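Local coordinates for cyanuric acid amidohydrolase (Azorhizobium caulinodans, PDB 4NQ3), which hydrolyses cyanuric acid, opening its s-triazine ring to give carboxybiuret, a step in the breakdown of atrazine and melamine, at residues A104-T114 against H234-W245. Sequence-based numbering, arbitrary orientation.
With SO4 (sulfate ion), chain F; SO4 (sulfate ion), chain D.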
loop_
_atom_site.group_PDB
_atom_site.type_symbol
_atom_site.label_atom_id
_atom_site.label_comp_id
_atom_site.label_asym_id
_atom_site.label_seq_id
_atom_site.Cartn_x
_atom_site.Cartn_y
_atom_site.Cartn_z
ATOM N N ALA A 104 7.102 50.775 -1.856
ATOM C CA ALA A 104 6.965 49.744 -0.825
ATOM C C ALA A 104 7.545 48.364 -1.243
ATOM O O ALA A 104 7.810 48.112 -2.441
ATOM C CB ALA A 104 5.486 49.604 -0.420
ATOM N N PRO A 105 7.747 47.479 -0.238
ATOM C CA PRO A 105 8.368 46.149 -0.305
ATOM C C PRO A 105 7.406 45.063 -0.794
ATOM O O PRO A 105 6.203 45.137 -0.490
ATOM C CB PRO A 105 8.789 45.897 1.140
ATOM C CG PRO A 105 7.733 46.570 1.930
ATOM C CD PRO A 105 7.336 47.797 1.143
ATOM N N ALA A 106 7.927 44.093 -1.553
ATOM C CA ALA A 106 7.096 43.066 -2.180
ATOM C C ALA A 106 7.809 41.732 -2.209
ATOM O O ALA A 106 8.931 41.627 -1.748
ATOM C CB ALA A 106 6.709 43.478 -3.608
ATOM N N LEU A 107 7.141 40.716 -2.756
ATOM C CA LEU A 107 7.698 39.380 -2.823
ATOM C C LEU A 107 9.004 39.418 -3.582
ATOM O O LEU A 107 9.073 40.028 -4.647
ATOM C CB LEU A 107 6.721 38.410 -3.491
ATOM C CG LEU A 107 7.168 36.946 -3.676
ATOM C CD1 LEU A 107 7.633 36.341 -2.368
ATOM C CD2 LEU A 107 6.055 36.087 -4.266
ATOM N N ALA A 108 10.042 38.803 -3.009
ATOM C CA ALA A 108 11.332 38.639 -3.674
ATOM C C ALA A 108 11.657 37.153 -3.761
ATOM O O ALA A 108 11.285 36.383 -2.874
ATOM C CB ALA A 108 12.424 39.377 -2.939
ATOM N N ILE A 109 12.380 36.775 -4.814
ATOM C CA ILE A 109 12.713 35.394 -5.125
ATOM C C ILE A 109 14.180 35.229 -5.452
ATOM O O ILE A 109 14.728 35.981 -6.254
ATOM C CB ILE A 109 11.941 34.902 -6.329
ATOM C CG1 ILE A 109 10.451 35.127 -6.136
ATOM C CG2 ILE A 109 12.255 33.434 -6.607
ATOM C CD1 ILE A 109 9.747 35.146 -7.438
ATOM N N GLY A 110 14.832 34.253 -4.837
ATOM C CA GLY A 110 16.220 33.969 -5.172
ATOM C C GLY A 110 16.424 32.480 -5.345
ATOM O O GLY A 110 15.751 31.674 -4.692
ATOM N N ARG A 111 17.323 32.091 -6.237
ATOM C CA ARG A 111 17.549 30.667 -6.432
ATOM C C ARG A 111 19.028 30.397 -6.321
ATOM O O ARG A 111 19.818 31.323 -6.442
ATOM C CB ARG A 111 17.044 30.201 -7.800
ATOM C CG ARG A 111 17.527 31.080 -8.858
ATOM C CD ARG A 111 17.522 30.462 -10.204
ATOM N NE ARG A 111 17.952 31.481 -11.156
ATOM C CZ ARG A 111 17.762 31.414 -12.466
ATOM N NH1 ARG A 111 17.128 30.362 -12.980
ATOM N NH2 ARG A 111 18.179 32.409 -13.258
ATOM N N ALA A 112 19.388 29.126 -6.156
ATOM C CA ALA A 112 20.776 28.683 -6.127
ATOM C C ALA A 112 20.801 27.167 -6.281
ATOM O O ALA A 112 19.809 26.502 -5.980
ATOM C CB ALA A 112 21.460 29.107 -4.843
ATOM N N HIS A 113 21.940 26.634 -6.728
ATOM C CA HIS A 113 22.138 25.202 -6.993
ATOM C C HIS A 113 23.334 24.750 -6.195
ATOM O O HIS A 113 24.043 25.574 -5.599
ATOM C CB HIS A 113 22.383 24.954 -8.481
ATOM C CG HIS A 113 21.304 25.518 -9.342
ATOM N ND1 HIS A 113 20.374 24.734 -9.997
ATOM C CD2 HIS A 113 20.968 26.805 -9.604
ATOM C CE1 HIS A 113 19.527 25.519 -10.647
ATOM N NE2 HIS A 113 19.865 26.780 -10.422
ATOM N N THR A 114 23.591 23.455 -6.182
ATOM C CA THR A 114 24.807 22.992 -5.547
ATOM C C THR A 114 25.437 21.875 -6.361
ATOM O O THR A 114 24.799 21.281 -7.242
ATOM C CB THR A 114 24.576 22.480 -4.116
ATOM O OG1 THR A 114 24.037 21.148 -4.165
ATOM C CG2 THR A 114 23.684 23.410 -3.337
ATOM N N HIS A 234 21.388 19.697 -4.827
ATOM C CA HIS A 234 20.280 20.440 -4.217
ATOM C C HIS A 234 19.761 21.568 -5.109
ATOM O O HIS A 234 20.525 22.158 -5.878
ATOM C CB HIS A 234 20.696 21.053 -2.869
ATOM C CG HIS A 234 21.291 20.080 -1.900
ATOM N ND1 HIS A 234 22.609 19.689 -1.955
ATOM C CD2 HIS A 234 20.749 19.419 -0.849
ATOM C CE1 HIS A 234 22.854 18.829 -0.981
ATOM N NE2 HIS A 234 21.742 18.647 -0.292
ATOM N N GLU A 235 18.465 21.870 -5.000
ATOM C CA GLU A 235 17.912 23.113 -5.559
ATOM C C GLU A 235 17.447 23.973 -4.401
ATOM O O GLU A 235 16.748 23.491 -3.518
ATOM C CB GLU A 235 16.761 22.846 -6.502
ATOM C CG GLU A 235 17.066 21.728 -7.478
ATOM C CD GLU A 235 17.537 22.239 -8.831
ATOM O OE1 GLU A 235 16.763 22.099 -9.813
ATOM O OE2 GLU A 235 18.684 22.754 -8.913
ATOM N N ILE A 236 17.844 25.236 -4.392
ATOM C CA ILE A 236 17.437 26.144 -3.337
ATOM C C ILE A 236 16.615 27.310 -3.900
ATOM O O ILE A 236 16.999 27.946 -4.896
ATOM C CB ILE A 236 18.646 26.695 -2.587
ATOM C CG1 ILE A 236 19.259 25.607 -1.710
ATOM C CG2 ILE A 236 18.245 27.868 -1.714
ATOM C CD1 ILE A 236 20.109 24.646 -2.468
ATOM N N VAL A 237 15.486 27.596 -3.257
ATOM C CA VAL A 237 14.690 28.754 -3.628
ATOM C C VAL A 237 14.328 29.514 -2.374
ATOM O O VAL A 237 13.659 28.963 -1.504
ATOM C CB VAL A 237 13.406 28.344 -4.357
ATOM C CG1 VAL A 237 12.610 29.561 -4.712
ATOM C CG2 VAL A 237 13.761 27.581 -5.603
ATOM N N VAL A 238 14.768 30.768 -2.283
ATOM C CA VAL A 238 14.475 31.637 -1.138
ATOM C C VAL A 238 13.351 32.621 -1.473
ATOM O O VAL A 238 13.443 33.355 -2.445
ATOM C CB VAL A 238 15.723 32.439 -0.707
ATOM C CG1 VAL A 238 15.368 33.501 0.289
ATOM C CG2 VAL A 238 16.794 31.536 -0.164
ATOM N N LEU A 239 12.313 32.655 -0.650
ATOM C CA LEU A 239 11.213 33.602 -0.810
ATOM C C LEU A 239 11.171 34.576 0.362
ATOM O O LEU A 239 11.241 34.169 1.526
ATOM C CB LEU A 239 9.872 32.872 -0.907
ATOM C CG LEU A 239 9.792 31.771 -1.942
ATOM C CD1 LEU A 239 8.482 31.039 -1.784
ATOM C CD2 LEU A 239 9.901 32.381 -3.316
ATOM N N GLY A 240 11.041 35.863 0.066
ATOM C CA GLY A 240 11.054 36.839 1.129
ATOM C C GLY A 240 10.441 38.138 0.691
ATOM O O GLY A 240 9.909 38.236 -0.417
HETATM N N MSE A 241 10.490 39.123 1.584
HETATM C CA MSE A 241 10.107 40.489 1.269
HETATM C C MSE A 241 11.358 41.349 1.126
HETATM O O MSE A 241 12.368 41.128 1.810
HETATM C CB MSE A 241 9.195 41.045 2.346
HETATM C CG MSE A 241 7.973 40.223 2.538
HETATM SE SE MSE A 241 6.737 40.485 1.073
HETATM C CE MSE A 241 6.057 42.228 1.600
ATOM N N SER A 242 11.290 42.320 0.226
ATOM C CA SER A 242 12.422 43.183 -0.039
ATOM C C SER A 242 11.979 44.554 -0.473
ATOM O O SER A 242 11.024 44.682 -1.224
ATOM C CB SER A 242 13.317 42.589 -1.122
ATOM O OG SER A 242 14.221 43.571 -1.612
ATOM N N GLU A 243 12.713 45.569 -0.027
ATOM C CA GLU A 243 12.505 46.934 -0.489
ATOM C C GLU A 243 12.847 47.074 -1.984
ATOM O O GLU A 243 12.294 47.939 -2.674
ATOM C CB GLU A 243 13.342 47.915 0.331
ATOM C CG GLU A 243 13.080 47.888 1.830
ATOM C CD GLU A 243 11.755 48.533 2.219
ATOM O OE1 GLU A 243 11.169 49.249 1.371
ATOM O OE2 GLU A 243 11.316 48.345 3.382
ATOM N N GLY A 244 13.779 46.249 -2.465
ATOM C CA GLY A 244 14.271 46.353 -3.829
ATOM C C GLY A 244 13.461 45.600 -4.855
ATOM O O GLY A 244 13.895 45.421 -5.994
ATOM N N TRP A 245 12.288 45.135 -4.433
ATOM C CA TRP A 245 11.311 44.489 -5.306
ATOM C C TRP A 245 9.971 45.227 -5.223
ATOM O O TRP A 245 9.671 45.857 -4.217
ATOM C CB TRP A 245 11.123 43.020 -4.916
ATOM C CG TRP A 245 12.207 42.066 -5.370
ATOM C CD1 TRP A 245 13.495 42.029 -4.948
ATOM C CD2 TRP A 245 12.058 40.972 -6.289
ATOM N NE1 TRP A 245 14.171 41.003 -5.567
ATOM C CE2 TRP A 245 13.309 40.342 -6.395
ATOM C CE3 TRP A 245 10.988 40.473 -7.033
ATOM C CZ2 TRP A 245 13.523 39.247 -7.215
ATOM C CZ3 TRP A 245 11.202 39.390 -7.850
ATOM C CH2 TRP A 245 12.463 38.786 -7.937
HETATM S S SO4 F . 24.437 29.117 -7.878
HETATM O O1 SO4 F . 25.104 30.010 -6.927
HETATM O O2 SO4 F . 25.353 28.678 -8.931
HETATM O O3 SO4 F . 23.980 27.930 -7.163
HETATM O O4 SO4 F . 23.308 29.831 -8.484
HETATM S S SO4 D . 19.885 34.978 -11.240
HETATM O O1 SO4 D . 21.265 34.869 -11.724
HETATM O O2 SO4 D . 19.723 36.080 -10.280
HETATM O O3 SO4 D . 18.996 35.185 -12.392
HETATM O O4 SO4 D . 19.564 33.725 -10.548
#
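Trp245 lays one face of its indole over Ala108, whose CB stands 3.4 Å from the centroid of the five-membered ring and 6° off its normal, a CH-pi contact. The six-membered ring continues along the strand over the backbone N of Ile109. A type I turn, Ser242 to Trp245, brings the chain back, and Trp245 CG, anti to its carbonyl carbon (chi1 -78°), swings the indole over Ala108 and Ile109; within the turn Gly244 N donates to Ser242 OG (2.8 Å), an ST turn. With an alanine in place of Trp245, Ala108 and the backbone at Ile109 would probably lose their cover.

Strands 106-113 and 235-242 pair antiparallel through eight backbone hydrogen bonds, from Ala106 with Ser242 to Ala112 with Ile236. In the non-hydrogen-bonded pair Ile109-Leu239 the side chains run side by side, CG1 of Ile109 4.0 Å from CD2 of Leu239. At the far end Thr114 OG1 accepts from His234 ND1 at 3.0 Å, lying 2° out of the imidazole plane. His113 ND1 gives Glu235 OE2 a weak bond; His113 NE2 is hydrogen-bonded to Glu73 O and Glu235 OE1 to Leu76 N, their stronger partners.

This antiparallel pair joins the first and last strands of repeating unit B: 235-242 continues the sheet to 150-157, which carries the active-site Lys156, helix 125-141 packs against Ala112 and Ile236, and strands 2-10 and 34-41 meet Ile109 on the other face.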